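Local coordinates for protein N-acylethanolamine-hydrolyzing acid amidase beta-subunit (PDB 6DY3) that probably hydrolyses fatty acid amides such as N-palmitoylethanolamine to ethanolamine and free fatty acid, forming the catalytic beta subunit of an alpha-beta amidase of the acid ceramidase family, at residues V5-A10 against I129-G134; T57-G62 against T213-G218; N69-G74 against S138-S143; F84-K89 against F119-I124; N155-V160 against Q180-L185. One frame throughout, in Å; residues are numbered along the deposited sequence.

How the contacts relate
From the N terminus, strand 2-7 of the five-stranded sheet opens contact 1, which closes at 129-134, a turn of the seven-stranded sheet. Contact 2 starts inside that loop at 57-62 and closes at 213-218, so the two cross; both join the two sheets, and they touch through Ile129. Contact 3, 69-74 with 138-143, also crosses contact 1 but nests in contact 2, linking two strand ends that flank strand 122-127. Contact 4 nests within contacts 1, 2 and 3, tying helix 76-89 to the entry of that strand. Contact 5 follows contact 1 in series, inside contact 2, and sets helix 173-185 on strand 158-161, neighbour of strand 2-7.

Contact 1 of 5, residues V5-A10 against I129-G134; sequences VAQNSA and IKKNEG
Strand 2-7 of one sheet of the Ntn-hydrolase sandwich faces the turn between strands 122-127 and 134-139 of the other sheet. The close-packed end is buried. Val5 has CG1 anti to its backbone N (chi1 163°), which lays this methyl 3.9 Å from Gly134 CA; a beta carbon on Gly134 would fall 2.7 Å from Val5 CG1, a clash. Two residues on, Gln7 is extended (chi1 -174°), and its amide reaches the type II turn that runs from Lys130 to Glu133. Gln7 OE1 receives Asn132 N at 2.9 Å, in the carbonyl plane and on a lone pair, with an N-H...O angle of 151°. The other half of the amide, NE2, bonds to Gly11 O, so both ends of the group are held and its rotation is fixed. Toward solvent the contact thins out: Lys131 touches Gln7 NE2 with its CA, at 3.6 Å, and its side chain leads away to a salt bridge with Asp153. Asn132 likewise turns its OD1 to Val152 N. The turn itself is braced from its buried side, where Glu133 OE1 accepts both Ile129 N and Lys130 N, each at 2.9 Å, the latter from above the carboxylate plane.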
# COMPACT_ATOMS: atom_id res chain seq x y z
N VAL B 5 10.98 -8.54 0.56
CA VAL B 5 10.79 -9.66 -0.35
C VAL B 5 12.00 -10.57 -0.23
O VAL B 5 13.14 -10.10 -0.27
CB VAL B 5 10.61 -9.18 -1.81
CG1 VAL B 5 10.83 -10.33 -2.80
CG2 VAL B 5 9.22 -8.62 -1.98
N ALA B 6 11.75 -11.88 -0.10
CA ALA B 6 12.81 -12.86 0.08
C ALA B 6 12.48 -14.14 -0.67
O ALA B 6 11.32 -14.57 -0.70
CB ALA B 6 13.04 -13.18 1.57
N GLN B 7 13.50 -14.75 -1.28
CA GLN B 7 13.36 -16.04 -1.94
C GLN B 7 14.25 -17.05 -1.22
O GLN B 7 15.47 -16.87 -1.14
CB GLN B 7 13.72 -15.95 -3.42
CG GLN B 7 13.44 -17.23 -4.17
CD GLN B 7 13.74 -17.13 -5.65
OE1 GLN B 7 14.30 -16.15 -6.13
NE2 GLN B 7 13.32 -18.15 -6.39
N ASN B 8 13.64 -18.12 -0.71
CA ASN B 8 14.40 -19.10 0.06
C ASN B 8 15.12 -20.06 -0.89
O ASN B 8 15.05 -19.94 -2.11
CB ASN B 8 13.48 -19.85 1.03
CG ASN B 8 12.39 -20.62 0.32
OD1 ASN B 8 12.46 -20.88 -0.88
ND2 ASN B 8 11.37 -21.01 1.07
N SER B 9 15.81 -21.03 -0.30
CA SER B 9 16.57 -21.99 -1.10
C SER B 9 15.66 -22.82 -1.98
O SER B 9 16.01 -23.14 -3.13
CB SER B 9 17.40 -22.89 -0.18
OG SER B 9 18.29 -22.13 0.62
N ALA B 10 14.47 -23.16 -1.48
CA ALA B 10 13.51 -23.94 -2.25
C ALA B 10 12.89 -23.16 -3.41
O ALA B 10 12.16 -23.76 -4.21
CB ALA B 10 12.39 -24.45 -1.34
N ILE B 129 6.77 -15.54 -8.62
CA ILE B 129 6.68 -16.98 -8.37
C ILE B 129 7.90 -17.69 -8.94
O ILE B 129 8.34 -18.71 -8.40
CB ILE B 129 5.38 -17.55 -8.96
CG1 ILE B 129 5.35 -17.33 -10.48
CG2 ILE B 129 4.17 -16.90 -8.28
CD1 ILE B 129 4.05 -17.76 -11.15
N LYS B 130 8.47 -17.16 -10.02
CA LYS B 130 9.63 -17.78 -10.65
C LYS B 130 10.91 -17.27 -9.99
O LYS B 130 10.89 -16.50 -9.03
CB LYS B 130 9.62 -17.52 -12.15
CG LYS B 130 8.51 -18.27 -12.89
CD LYS B 130 8.19 -17.66 -14.25
CE LYS B 130 9.42 -17.48 -15.11
NZ LYS B 130 9.10 -16.80 -16.39
N LYS B 131 12.05 -17.70 -10.53
CA LYS B 131 13.34 -17.37 -9.93
C LYS B 131 13.64 -15.89 -10.04
O LYS B 131 13.40 -15.26 -11.08
CB LYS B 131 14.45 -18.18 -10.59
CG LYS B 131 15.84 -17.88 -10.08
CD LYS B 131 16.88 -18.63 -10.90
CE LYS B 131 18.29 -18.34 -10.42
NZ LYS B 131 19.30 -18.87 -11.37
N ASN B 132 14.18 -15.33 -8.96
CA ASN B 132 14.60 -13.93 -8.89
C ASN B 132 13.45 -12.97 -9.18
O ASN B 132 13.69 -11.80 -9.47
CB ASN B 132 15.77 -13.66 -9.84
CG ASN B 132 17.10 -14.14 -9.28
OD1 ASN B 132 17.33 -14.10 -8.07
ND2 ASN B 132 17.98 -14.58 -10.16
N GLU B 133 12.21 -13.45 -9.10
CA GLU B 133 11.05 -12.60 -9.33
C GLU B 133 10.73 -11.86 -8.03
O GLU B 133 9.75 -12.13 -7.33
CB GLU B 133 9.86 -13.41 -9.83
CG GLU B 133 9.98 -13.79 -11.30
CD GLU B 133 8.66 -14.21 -11.92
OE1 GLU B 133 7.73 -14.59 -11.18
OE2 GLU B 133 8.56 -14.18 -13.17
N GLY B 134 11.61 -10.92 -7.70
CA GLY B 134 11.43 -10.00 -6.59
C GLY B 134 12.21 -8.74 -6.86
O GLY B 134 13.42 -8.79 -7.08

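Contact 2 of 5, residues T57-G62 against T213-G218; sequences TGQRPG and TVMVPG
Strands 57-60 and 213-215 run in nearly the same direction, 21° apart with axes 8.9 Å from each other, a spacing that places them in different layers: they are face-packed members of the two sheets of the Ntn-hydrolase sandwich. At one end Thr57 and Thr213 meet tip to tip, CG2 to CG2 at 4.0 Å. Thr57 turns its OG1 the other way, to a weak hydrogen bond with Arg17, a residue probably important for activity, while Thr213 OG1 pairs with Thr230. Met215 fills the middle. CG anti to the carbonyl carbon and an extended chi2 bring its SD to 3.5 Å from Gly58 O; the bend at chi3 (-68°) then puts CE 3.8 Å from Thr57 CG2. The sulfur also packs on Gln59 CB. An alanine in place of Met215, without these sulfur and methyl contacts, would probably loosen the packing between the sheets beside Thr57. Beyond the methionine a polar side chain, Gln59, meets Pro217. It is extended, CG anti to its backbone N, and brings OE1 to 3.5 Å from Pro217 CA, with its NE2 weakly bonded to Ser222 O. At the far end Gly62 CA makes a C-H...O contact with Pro217 O at 3.0 Å. One water spans the gap, donating to Gln59 OE1 and accepting from Val216 N at 2.8 Å.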
# COMPACT_ATOMS: atom_id res chain seq x y z
N THR B 57 -1.45 -2.31 -0.72
CA THR B 57 -0.89 -3.61 -0.38
C THR B 57 -1.85 -4.64 -0.95
O THR B 57 -2.97 -4.78 -0.46
CB THR B 57 -0.74 -3.79 1.13
OG1 THR B 57 -0.03 -2.68 1.69
CG2 THR B 57 -0.00 -5.09 1.45
N GLY B 58 -1.42 -5.36 -1.99
CA GLY B 58 -2.34 -6.22 -2.72
C GLY B 58 -1.64 -7.39 -3.38
O GLY B 58 -0.41 -7.50 -3.38
N GLN B 59 -2.47 -8.26 -3.97
CA GLN B 59 -1.99 -9.52 -4.50
C GLN B 59 -2.86 -9.96 -5.68
O GLN B 59 -4.09 -9.89 -5.62
CB GLN B 59 -2.01 -10.61 -3.43
CG GLN B 59 -1.50 -11.96 -3.90
CD GLN B 59 -1.70 -13.05 -2.87
OE1 GLN B 59 -0.74 -13.59 -2.33
NE2 GLN B 59 -2.97 -13.38 -2.59
N ARG B 60 -2.20 -10.41 -6.74
CA ARG B 60 -2.88 -11.12 -7.82
C ARG B 60 -2.69 -12.61 -7.55
O ARG B 60 -1.63 -13.16 -7.87
CB ARG B 60 -2.28 -10.73 -9.18
CG ARG B 60 -2.89 -11.43 -10.37
CD ARG B 60 -4.09 -10.68 -10.91
NE ARG B 60 -4.40 -11.05 -12.29
CZ ARG B 60 -5.39 -10.53 -13.00
NH1 ARG B 60 -6.19 -9.61 -12.47
NH2 ARG B 60 -5.59 -10.93 -14.25
N PRO B 61 -3.68 -13.30 -6.99
CA PRO B 61 -3.42 -14.65 -6.46
C PRO B 61 -2.79 -15.57 -7.50
O PRO B 61 -3.21 -15.62 -8.65
CB PRO B 61 -4.80 -15.14 -6.02
CG PRO B 61 -5.77 -14.25 -6.73
CD PRO B 61 -5.10 -12.94 -6.88
N GLY B 62 -1.74 -16.27 -7.08
CA GLY B 62 -1.03 -17.18 -7.95
C GLY B 62 0.00 -16.54 -8.85
O GLY B 62 0.79 -17.26 -9.47
N THR B 213 1.64 -7.83 7.57
CA THR B 213 1.04 -8.79 6.66
C THR B 213 2.13 -9.58 5.94
O THR B 213 3.27 -9.12 5.80
CB THR B 213 0.12 -8.10 5.63
OG1 THR B 213 -0.63 -9.09 4.91
CG2 THR B 213 0.93 -7.27 4.66
N VAL B 214 1.76 -10.78 5.51
CA VAL B 214 2.64 -11.64 4.73
C VAL B 214 1.85 -12.12 3.52
O VAL B 214 0.67 -12.47 3.63
CB VAL B 214 3.17 -12.84 5.54
CG1 VAL B 214 4.07 -13.71 4.68
CG2 VAL B 214 3.90 -12.36 6.80
N MET B 215 2.51 -12.14 2.37
CA MET B 215 1.90 -12.58 1.12
C MET B 215 2.85 -13.54 0.43
O MET B 215 4.04 -13.25 0.31
CB MET B 215 1.58 -11.39 0.21
CG MET B 215 0.45 -10.51 0.71
SD MET B 215 0.16 -9.09 -0.37
CE MET B 215 1.65 -8.14 -0.12
N VAL B 216 2.33 -14.68 0.02
CA VAL B 216 3.08 -15.65 -0.78
C VAL B 216 2.28 -15.92 -2.04
O VAL B 216 1.49 -16.87 -2.07
CB VAL B 216 3.36 -16.94 0.01
CG1 VAL B 216 4.40 -17.78 -0.72
CG2 VAL B 216 3.80 -16.63 1.44
N PRO B 217 2.41 -15.11 -3.09
CA PRO B 217 1.57 -15.32 -4.27
C PRO B 217 1.76 -16.67 -4.93
O PRO B 217 0.84 -17.15 -5.61
CB PRO B 217 1.98 -14.17 -5.20
CG PRO B 217 3.34 -13.77 -4.74
CD PRO B 217 3.35 -13.99 -3.26
N GLY B 218 2.91 -17.31 -4.75
CA GLY B 218 3.16 -18.59 -5.39
C GLY B 218 2.41 -19.76 -4.78
O GLY B 218 2.40 -20.84 -5.39
O HOH W 1 -0.44 -14.80 -0.16

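Contact 3 of 5, residues N69-G74 against S138-S143; sequences NARYSG and SRNRWS
The ends of strands 64-70 and 134-139, and the loops that leave them, are joined here across strand 122-127, which lies between the two in the seven-stranded sheet. Arg71 makes the main bridge. Fully extended, with CG anti to its backbone N (chi1 -164°), it carries NH1 to Asn140 OD1 at 2.6 Å, a bond in the carbonyl plane, on a lone pair, and close to the guanidinium plane. The same NH1 also makes a weak bond to Arg139 O at 3.0 Å. Its NE forms a salt bridge with Asp165, so separate parts of the group are tied down. Within the Ntn-hydrolase fold this lies near the probable catalytic centre: the Arg71 side chain is about 6 Å from that of Asn163, probably important for activity, whose ND2 bonds to Ala70 O. Farther out Arg141, also extended, sends NH2 to Gly74 O at 3.0 Å; the N-H...O angle of 176° and the approach nearly along the C=O axis make this bond very straight. Ser73 CB lies over one face of that guanidinium, 3.4 Å above the plane and offset toward the rim at NH2. At the base of the chain, Arg141 CG sits 3.6 Å over the centre of the Trp142 ring, beyond a cis peptide bond.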
# COMPACT_ATOMS: atom_id res chain seq x y z
N ASN B 69 5.63 1.83 -0.79
CA ASN B 69 6.15 2.65 0.28
C ASN B 69 6.28 4.09 -0.21
O ASN B 69 6.83 4.33 -1.29
CB ASN B 69 7.52 2.15 0.76
CG ASN B 69 7.45 0.76 1.37
OD1 ASN B 69 6.43 0.08 1.29
ND2 ASN B 69 8.55 0.34 1.99
N ALA B 70 5.79 5.03 0.58
CA ALA B 70 6.03 6.43 0.26
C ALA B 70 7.51 6.72 0.38
O ALA B 70 8.24 6.09 1.15
CB ALA B 70 5.23 7.33 1.20
N ARG B 71 7.97 7.67 -0.43
CA ARG B 71 9.39 8.03 -0.49
C ARG B 71 9.51 9.50 -0.11
O ARG B 71 8.95 10.36 -0.79
CB ARG B 71 9.96 7.77 -1.88
CG ARG B 71 11.46 7.75 -1.96
CD ARG B 71 11.89 7.41 -3.37
NE ARG B 71 13.34 7.36 -3.52
CZ ARG B 71 13.95 7.18 -4.69
NH1 ARG B 71 13.24 7.05 -5.80
NH2 ARG B 71 15.28 7.15 -4.75
N TYR B 72 10.23 9.76 0.97
CA TYR B 72 10.39 11.11 1.50
C TYR B 72 11.85 11.51 1.39
O TYR B 72 12.73 10.89 2.00
CB TYR B 72 9.93 11.20 2.96
CG TYR B 72 8.54 10.66 3.19
CD1 TYR B 72 7.43 11.31 2.65
CD2 TYR B 72 8.32 9.52 3.96
CE1 TYR B 72 6.15 10.83 2.86
CE2 TYR B 72 7.05 9.03 4.17
CZ TYR B 72 5.96 9.69 3.62
OH TYR B 72 4.68 9.22 3.82
N SER B 73 12.11 12.57 0.63
CA SER B 73 13.44 13.14 0.51
C SER B 73 13.42 14.52 1.15
O SER B 73 12.39 14.98 1.65
CB SER B 73 13.85 13.20 -0.97
OG SER B 73 13.83 11.91 -1.57
N GLY B 74 14.57 15.18 1.14
CA GLY B 74 14.65 16.51 1.69
C GLY B 74 13.91 17.51 0.83
O GLY B 74 13.27 17.19 -0.18
N SER B 138 12.09 1.87 -7.84
CA SER B 138 12.28 3.21 -7.28
C SER B 138 11.70 4.22 -8.25
O SER B 138 12.27 4.47 -9.31
CB SER B 138 13.76 3.49 -7.02
OG SER B 138 14.31 2.50 -6.17
N ARG B 139 10.56 4.80 -7.88
CA ARG B 139 9.99 5.91 -8.64
C ARG B 139 10.70 7.18 -8.21
O ARG B 139 10.58 7.61 -7.06
CB ARG B 139 8.48 6.01 -8.40
CG ARG B 139 7.70 4.77 -8.83
CD ARG B 139 7.91 4.45 -10.30
NE ARG B 139 7.78 5.62 -11.16
CZ ARG B 139 7.65 5.57 -12.48
NH1 ARG B 139 7.64 4.41 -13.11
NH2 ARG B 139 7.53 6.69 -13.17
N ASN B 140 11.45 7.78 -9.13
CA ASN B 140 12.28 8.93 -8.83
C ASN B 140 11.55 10.21 -9.19
O ASN B 140 10.49 10.21 -9.83
CB ASN B 140 13.61 8.85 -9.58
CG ASN B 140 14.40 7.60 -9.25
OD1 ASN B 140 14.51 7.22 -8.09
ND2 ASN B 140 14.93 6.95 -10.28
N ARG B 141 12.13 11.33 -8.75
CA ARG B 141 11.63 12.64 -9.11
C ARG B 141 11.93 12.90 -10.60
O ARG B 141 13.12 13.01 -10.95
CB ARG B 141 12.27 13.72 -8.24
CG ARG B 141 11.82 13.67 -6.79
CD ARG B 141 12.59 14.67 -5.96
NE ARG B 141 12.03 14.83 -4.62
CZ ARG B 141 12.58 15.56 -3.66
NH1 ARG B 141 13.72 16.20 -3.88
NH2 ARG B 141 12.00 15.64 -2.46
N TRP B 142 10.93 13.01 -11.47
CA TRP B 142 9.49 12.85 -11.15
C TRP B 142 8.82 11.92 -12.15
O TRP B 142 7.60 11.76 -12.12
CB TRP B 142 8.80 14.22 -11.17
CG TRP B 142 9.33 15.17 -10.14
CD1 TRP B 142 10.30 16.11 -10.32
CD2 TRP B 142 8.92 15.29 -8.77
NE1 TRP B 142 10.52 16.80 -9.15
CE2 TRP B 142 9.69 16.31 -8.19
CE3 TRP B 142 7.97 14.62 -7.99
CZ2 TRP B 142 9.54 16.69 -6.85
CZ3 TRP B 142 7.82 15.00 -6.67
CH2 TRP B 142 8.60 16.02 -6.11
N SER B 143 9.62 11.29 -13.01
CA SER B 143 9.05 10.43 -14.04
C SER B 143 9.91 9.22 -14.38
O SER B 143 9.48 8.40 -15.19
CB SER B 143 8.80 11.26 -15.29
OG SER B 143 10.01 11.87 -15.71

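Contact 4 of 5, residues F84-K89 against F119-I124; sequences FYTKFK and FSPSYI
Helix 76-89 of the Ntn-hydrolase fold here borders the loop that leads into strand 122-127, and Ser120 is the loop residue most covered by it. Direct packing is modest: Thr86 OG1, itself hydrogen-bonded to Glu83 O, lies 3.7 Å from Ser120 CA, and Lys87 CG is 3.7 Å from Ser120 OG. Clear hydrogen bonds between the segments run through two waters. One donates to Thr86 O at 2.7 Å and accepts from Ser120 N at 2.9 Å, linking backbone to backbone. The second accepts from Lys87 NZ at 3.1 Å and from Ser120 OG, and is also bonded to Thr86 OG1; the bend at the end of the lysine (chi4 67°) turns NZ to it. An alanine at Lys87, lacking the NZ bond and the CG contact with Ser120 OG, would probably leave this water less firmly held between helix and loop. As for charge, Lys87 NZ has long, weak ion pairs with Glu83 and with Asp100 of the alpha subunit, whose Tyr99 packs on Ser120. Where the loop enters the strand, Ser122 OG donates to Ser120 O at 3.0 Å from above the carbonyl plane.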
# COMPACT_ATOMS: atom_id res chain seq x y z
N PHE B 84 2.33 17.48 -4.86
CA PHE B 84 0.88 17.51 -5.05
C PHE B 84 0.51 17.38 -6.52
O PHE B 84 -0.50 16.76 -6.86
CB PHE B 84 0.31 18.81 -4.48
CG PHE B 84 0.02 18.75 -3.01
CD1 PHE B 84 -1.18 19.23 -2.50
CD2 PHE B 84 0.95 18.22 -2.13
CE1 PHE B 84 -1.45 19.18 -1.15
CE2 PHE B 84 0.69 18.17 -0.76
CZ PHE B 84 -0.51 18.65 -0.27
N TYR B 85 1.32 17.95 -7.42
CA TYR B 85 1.01 17.91 -8.84
C TYR B 85 1.00 16.47 -9.36
O TYR B 85 0.06 16.06 -10.05
CB TYR B 85 2.02 18.75 -9.62
CG TYR B 85 1.88 18.67 -11.12
CD1 TYR B 85 0.82 19.28 -11.77
CD2 TYR B 85 2.81 17.99 -11.89
CE1 TYR B 85 0.68 19.22 -13.15
CE2 TYR B 85 2.69 17.91 -13.27
CZ TYR B 85 1.63 18.53 -13.89
OH TYR B 85 1.50 18.46 -15.26
N THR B 86 2.03 15.70 -9.05
CA THR B 86 2.10 14.33 -9.55
C THR B 86 1.06 13.44 -8.88
O THR B 86 0.54 12.52 -9.52
CB THR B 86 3.50 13.76 -9.34
OG1 THR B 86 3.76 13.65 -7.94
CG2 THR B 86 4.54 14.66 -9.97
N LYS B 87 0.75 13.69 -7.61
CA LYS B 87 -0.28 12.90 -6.94
C LYS B 87 -1.64 13.09 -7.59
O LYS B 87 -2.43 12.14 -7.68
CB LYS B 87 -0.34 13.27 -5.46
CG LYS B 87 0.77 12.64 -4.62
CD LYS B 87 0.56 12.94 -3.14
CE LYS B 87 1.45 12.08 -2.26
NZ LYS B 87 2.88 12.42 -2.42
N PHE B 88 -1.94 14.31 -8.05
CA PHE B 88 -3.19 14.56 -8.76
C PHE B 88 -3.12 14.06 -10.20
O PHE B 88 -4.12 13.60 -10.75
CB PHE B 88 -3.52 16.06 -8.74
CG PHE B 88 -4.27 16.50 -7.52
CD1 PHE B 88 -5.66 16.47 -7.50
CD2 PHE B 88 -3.59 16.97 -6.40
CE1 PHE B 88 -6.36 16.89 -6.38
CE2 PHE B 88 -4.28 17.40 -5.27
CZ PHE B 88 -5.67 17.35 -5.26
N LYS B 89 -1.95 14.16 -10.82
CA LYS B 89 -1.82 13.81 -12.22
C LYS B 89 -2.00 12.31 -12.44
O LYS B 89 -2.53 11.89 -13.47
CB LYS B 89 -0.45 14.26 -12.74
CG LYS B 89 -0.33 14.40 -14.24
CD LYS B 89 -1.08 15.62 -14.75
CE LYS B 89 -0.90 15.81 -16.25
NZ LYS B 89 -1.64 17.00 -16.74
N PHE B 119 4.95 10.08 -11.84
CA PHE B 119 4.47 9.22 -10.77
C PHE B 119 5.07 9.71 -9.47
O PHE B 119 6.24 10.11 -9.42
CB PHE B 119 4.84 7.76 -11.02
CG PHE B 119 4.01 6.80 -10.23
CD1 PHE B 119 2.77 6.39 -10.69
CD2 PHE B 119 4.47 6.31 -9.01
CE1 PHE B 119 2.00 5.51 -9.96
CE2 PHE B 119 3.70 5.43 -8.27
CZ PHE B 119 2.47 5.02 -8.74
N SER B 120 4.27 9.69 -8.42
CA SER B 120 4.71 10.20 -7.13
C SER B 120 5.92 9.40 -6.66
O SER B 120 5.92 8.16 -6.78
CB SER B 120 3.58 10.12 -6.12
OG SER B 120 3.91 10.80 -4.92
N PRO B 121 6.97 10.04 -6.16
CA PRO B 121 8.14 9.28 -5.70
C PRO B 121 7.74 8.27 -4.63
O PRO B 121 6.97 8.57 -3.71
CB PRO B 121 9.07 10.36 -5.14
CG PRO B 121 8.68 11.60 -5.85
CD PRO B 121 7.20 11.49 -6.05
N SER B 122 8.24 7.06 -4.78
CA SER B 122 7.82 5.96 -3.93
C SER B 122 8.70 4.75 -4.23
O SER B 122 9.51 4.77 -5.16
CB SER B 122 6.34 5.63 -4.14
OG SER B 122 6.08 5.40 -5.52
N TYR B 123 8.53 3.71 -3.43
CA TYR B 123 9.13 2.41 -3.69
C TYR B 123 8.01 1.41 -3.91
O TYR B 123 7.16 1.23 -3.03
CB TYR B 123 10.01 1.96 -2.53
CG TYR B 123 11.23 2.81 -2.29
CD1 TYR B 123 12.30 2.78 -3.18
CD2 TYR B 123 11.34 3.60 -1.15
CE1 TYR B 123 13.43 3.54 -2.96
CE2 TYR B 123 12.47 4.36 -0.92
CZ TYR B 123 13.51 4.33 -1.83
OH TYR B 123 14.64 5.09 -1.60
N ILE B 124 8.01 0.77 -5.07
CA ILE B 124 7.06 -0.28 -5.39
C ILE B 124 7.79 -1.61 -5.30
O ILE B 124 8.75 -1.85 -6.04
CB ILE B 124 6.44 -0.08 -6.78
CG1 ILE B 124 5.72 1.28 -6.84
CG2 ILE B 124 5.47 -1.21 -7.10
CD1 ILE B 124 5.19 1.65 -8.20
O HOH W 2 1.42 9.96 -9.07
O HOH W 3 4.52 13.17 -4.98

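Contact 5 of 5, residues N155-V160 against Q180-L185; sequences NQWFLV and QKLKEL
Leu182 is the centre of this contact, in which helix 173-185 covers strand 158-161, an outermost strand of the five-stranded sheet in the Ntn-hydrolase sandwich. Leu182 CD1 makes a CH-pi contact over the face of Phe158, 4.0 Å from the ring centroid and 29° off its normal. The same methyl meets Val160 CG2 tip to tip at 3.6 Å. Trp157 arrives edge-on: its CH2 is 3.2 Å from Leu182 O, near the indole plane. At the margin, Lys183 CG lies 4.1 Å from Phe158 CZ, the two chains crossing at about a right angle. The axes of 158-160 and 180-185 run antiparallel (162°), 10.2 Å apart at closest approach. Farther out, backbone bonds from Trp157 to Gln7 and from Leu159 to Val5 hold the strand and the residue before it on strand 2-7, while Phe190 and Val198 pack against Leu182. With both first torsions near +60°, the aromatic rings overlap, and Phe158 CD2 lies 3.4 Å above the centre of the Trp157 ring.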
# COMPACT_ATOMS: atom_id res chain seq x y z
N ASN B 155 23.98 -14.50 -3.89
CA ASN B 155 23.67 -14.47 -2.47
C ASN B 155 22.87 -13.22 -2.08
O ASN B 155 22.97 -12.73 -0.96
CB ASN B 155 24.95 -14.55 -1.62
CG ASN B 155 24.68 -15.03 -0.21
OD1 ASN B 155 23.84 -15.91 0.01
ND2 ASN B 155 25.38 -14.45 0.76
N GLN B 156 22.06 -12.72 -3.01
CA GLN B 156 21.16 -11.59 -2.77
C GLN B 156 19.73 -12.13 -2.81
O GLN B 156 19.01 -11.96 -3.79
CB GLN B 156 21.39 -10.49 -3.80
CG GLN B 156 22.81 -9.94 -3.80
CD GLN B 156 23.03 -8.87 -4.86
OE1 GLN B 156 22.26 -8.76 -5.82
NE2 GLN B 156 24.08 -8.08 -4.69
N TRP B 157 19.33 -12.78 -1.72
CA TRP B 157 18.07 -13.50 -1.67
C TRP B 157 16.94 -12.71 -1.02
O TRP B 157 15.82 -13.22 -0.96
CB TRP B 157 18.25 -14.83 -0.92
CG TRP B 157 18.79 -14.71 0.47
CD1 TRP B 157 20.10 -14.57 0.83
CD2 TRP B 157 18.05 -14.74 1.70
NE1 TRP B 157 20.22 -14.50 2.20
CE2 TRP B 157 18.97 -14.60 2.75
CE3 TRP B 157 16.68 -14.86 2.00
CZ2 TRP B 157 18.58 -14.59 4.09
CZ3 TRP B 157 16.30 -14.84 3.33
CH2 TRP B 157 17.24 -14.71 4.36
N PHE B 158 17.21 -11.49 -0.54
CA PHE B 158 16.16 -10.66 0.04
C PHE B 158 16.34 -9.20 -0.37
O PHE B 158 17.43 -8.76 -0.73
CB PHE B 158 16.11 -10.78 1.58
CG PHE B 158 17.37 -10.35 2.27
CD1 PHE B 158 17.61 -9.01 2.54
CD2 PHE B 158 18.30 -11.28 2.67
CE1 PHE B 158 18.76 -8.62 3.18
CE2 PHE B 158 19.46 -10.89 3.31
CZ PHE B 158 19.69 -9.56 3.57
N LEU B 159 15.24 -8.46 -0.30
CA LEU B 159 15.21 -7.03 -0.55
C LEU B 159 14.42 -6.35 0.56
O LEU B 159 13.35 -6.85 0.94
CB LEU B 159 14.59 -6.70 -1.90
CG LEU B 159 15.37 -7.13 -3.14
CD1 LEU B 159 14.47 -7.11 -4.36
CD2 LEU B 159 16.57 -6.24 -3.35
N VAL B 160 14.94 -5.25 1.08
CA VAL B 160 14.30 -4.49 2.15
C VAL B 160 14.29 -3.02 1.78
O VAL B 160 15.32 -2.46 1.38
CB VAL B 160 15.02 -4.70 3.50
CG1 VAL B 160 14.30 -3.91 4.61
CG2 VAL B 160 15.08 -6.17 3.85
N GLN B 180 19.56 -7.35 9.40
CA GLN B 180 20.26 -8.21 10.35
C GLN B 180 19.45 -9.46 10.64
O GLN B 180 19.99 -10.57 10.67
CB GLN B 180 20.55 -7.43 11.64
CG GLN B 180 21.69 -6.44 11.50
CD GLN B 180 21.91 -5.59 12.74
OE1 GLN B 180 21.23 -5.77 13.76
NE2 GLN B 180 22.85 -4.65 12.66
N LYS B 181 18.14 -9.31 10.84
CA LYS B 181 17.31 -10.45 11.21
C LYS B 181 17.21 -11.45 10.07
O LYS B 181 17.25 -12.67 10.30
CB LYS B 181 15.93 -9.95 11.64
CG LYS B 181 15.19 -10.89 12.58
CD LYS B 181 15.87 -10.99 13.93
CE LYS B 181 15.16 -11.96 14.86
NZ LYS B 181 15.78 -11.92 16.21
N LEU B 182 17.10 -10.97 8.83
CA LEU B 182 17.07 -11.88 7.69
C LEU B 182 18.37 -12.67 7.59
O LEU B 182 18.36 -13.87 7.26
CB LEU B 182 16.81 -11.10 6.40
CG LEU B 182 15.39 -10.60 6.22
CD1 LEU B 182 15.37 -9.43 5.25
CD2 LEU B 182 14.48 -11.71 5.72
N LYS B 183 19.50 -12.02 7.86
CA LYS B 183 20.78 -12.73 7.81
C LYS B 183 20.88 -13.76 8.93
O LYS B 183 21.42 -14.85 8.72
CB LYS B 183 21.92 -11.72 7.89
CG LYS B 183 22.07 -10.87 6.64
CD LYS B 183 23.17 -9.83 6.80
CE LYS B 183 23.36 -9.01 5.54
NZ LYS B 183 24.41 -7.97 5.70
N GLU B 184 20.37 -13.43 10.12
CA GLU B 184 20.39 -14.39 11.23
C GLU B 184 19.59 -15.64 10.88
O GLU B 184 20.06 -16.76 11.08
CB GLU B 184 19.83 -13.74 12.50
CG GLU B 184 20.68 -12.63 13.09
CD GLU B 184 20.05 -12.02 14.33
OE1 GLU B 184 19.13 -12.65 14.91
OE2 GLU B 184 20.47 -10.92 14.74
N LEU B 185 18.37 -15.46 10.39
CA LEU B 185 17.53 -16.60 10.06
C LEU B 185 18.09 -17.38 8.89
O LEU B 185 17.94 -18.61 8.83
CB LEU B 185 16.10 -16.13 9.77
CG LEU B 185 15.43 -15.38 10.92
CD1 LEU B 185 14.04 -14.91 10.54
CD2 LEU B 185 15.36 -16.26 12.18